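Local coordinates for organic hydroperoxide resistance protein (Elizabethkingia anophelis NUHP1, PDB 6D9N) that probably reduces organic hydroperoxides through a reactive cysteine pair, as a homodimeric thiol peroxidase of the OsmC/Ohr family, at the interface of chains A and B. Residues are numbered along the deposited sequence; one frame, centred on the assembly and turned at random. Chains: chain A/B, Organic hydroperoxide resistance protein.

The interface of chains A and B. Residues chain A 60-61, 64-65; chain B 19, 27, 38, 54, 57.
The small-residue face of helix 54-77 of chain A, the long central helix of the OsmC/Ohr fold, lies against an apolar surface of chain B formed by strands 11-20, 25-29 and 35-38 and by the start of chain B's own helix 54-77. A:Gly61 has no side chain, and B:Leu57 reaches its backbone: the methyl CD1 ends 3.7 Å from A:Gly61 CA, while CB of the same leucine passes nearby. B:Leu57 CG stands anti to its carbonyl carbon (chi1 -73°), and a chi2 of 163° extends CD1 away from the leucine's own CA, toward A:Gly61. B:Pro54 bridges from A:Gly61 to the next turn of that helix: its ring carbon CB lies 3.6 Å from A:Gly61 O, and CG meets both A:Cys65 N at 3.7 Å and the methyl A:Ala64 CB at 3.8 Å. The SG of A:Cys65 points away from the ring, anti to the backbone N (chi1 178°). On the strand side, B:Val27 turns CG2 to A:Ala60, 3.6 Å from the carbonyl O and 3.8 Å from CA. B:Ala19 places its methyl CB by the backbone of A:Ala64, 3.7 Å from N. The A:Ala64 methyl thus faces B:Pro54, with B:Val38 farther off, its CG2 4.5 Å from A:Ala64 CB. A:Cys65 corresponds to the peroxidatic cysteine of Ohr proteins and can form a disulfide with A:Cys129, the counterpart of the resolving one. Because A:Cys65 meets B:Pro54 through its backbone and CB, the dimer contact adjoins the probable catalytic centre. The two-fold axis repeats the patch with chains exchanged, embedding each central helix in the partner's fold.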
loop_
_atom_site.group_PDB
_atom_site.type_symbol
_atom_site.label_atom_id
_atom_site.label_comp_id
_atom_site.label_asym_id
_atom_site.label_seq_id
_atom_site.Cartn_x
_atom_site.Cartn_y
_atom_site.Cartn_z
ATOM N N ALA A 60 1.273 5.797 -3.452
ATOM C CA ALA A 60 2.613 5.663 -4.020
ATOM C C ALA A 60 2.847 4.227 -4.454
ATOM O O ALA A 60 3.328 3.975 -5.569
ATOM C CB ALA A 60 3.638 6.087 -2.965
ATOM N N GLY A 61 2.514 3.271 -3.582
ATOM C CA GLY A 61 2.748 1.880 -3.925
ATOM C C GLY A 61 1.891 1.387 -5.083
ATOM O O GLY A 61 2.371 0.645 -5.942
ATOM N N ALA A 64 3.071 2.905 -8.457
ATOM C CA ALA A 64 4.311 2.254 -8.877
ATOM C C ALA A 64 4.085 0.802 -9.274
ATOM O O ALA A 64 4.639 0.341 -10.280
ATOM C CB ALA A 64 5.342 2.388 -7.776
ATOM N N CYS A 65 3.260 0.060 -8.539
ATOM C CA CYS A 65 2.961 -1.320 -8.922
ATOM C C CYS A 65 2.311 -1.369 -10.293
ATOM O O CYS A 65 2.662 -2.211 -11.132
ATOM C CB CYS A 65 1.989 -1.913 -7.872
ATOM S SG CYS A 65 1.433 -3.618 -8.206
ATOM N N ALA B 19 3.517 7.889 -10.576
ATOM C CA ALA B 19 4.664 7.046 -10.893
ATOM C C ALA B 19 5.035 7.231 -12.366
ATOM O O ALA B 19 4.159 7.240 -13.250
ATOM C CB ALA B 19 4.338 5.570 -10.644
ATOM N N VAL B 27 8.553 7.815 -7.995
ATOM C CA VAL B 27 7.219 8.065 -7.466
ATOM C C VAL B 27 7.242 9.340 -6.631
ATOM O O VAL B 27 8.226 9.644 -5.940
ATOM C CB VAL B 27 6.630 6.819 -6.739
ATOM C CG1 VAL B 27 7.391 6.468 -5.464
ATOM C CG2 VAL B 27 5.126 6.945 -6.516
ATOM N N VAL B 38 12.234 4.099 -7.321
ATOM C CA VAL B 38 11.898 2.690 -7.110
ATOM C C VAL B 38 12.611 1.866 -8.177
ATOM O O VAL B 38 12.807 2.299 -9.325
ATOM C CB VAL B 38 10.373 2.429 -7.127
ATOM C CG1 VAL B 38 9.708 3.010 -5.886
ATOM C CG2 VAL B 38 9.737 2.913 -8.409
ATOM N N PRO B 54 7.461 -1.332 -4.777
ATOM C CA PRO B 54 6.070 -1.297 -4.296
ATOM C C PRO B 54 5.767 -2.293 -3.193
ATOM O O PRO B 54 4.862 -2.054 -2.379
ATOM C CB PRO B 54 5.242 -1.488 -5.560
ATOM C CG PRO B 54 6.230 -1.145 -6.706
ATOM C CD PRO B 54 7.544 -1.609 -6.233
ATOM N N LEU B 57 6.768 -0.509 -0.092
ATOM C CA LEU B 57 5.769 0.509 0.225
ATOM C C LEU B 57 4.529 -0.124 0.844
ATOM O O LEU B 57 3.902 0.471 1.731
ATOM C CB LEU B 57 5.417 1.311 -1.035
ATOM C CG LEU B 57 6.501 2.279 -1.491
ATOM C CD1 LEU B 57 6.263 2.713 -2.952
ATOM C CD2 LEU B 57 6.593 3.473 -0.574
#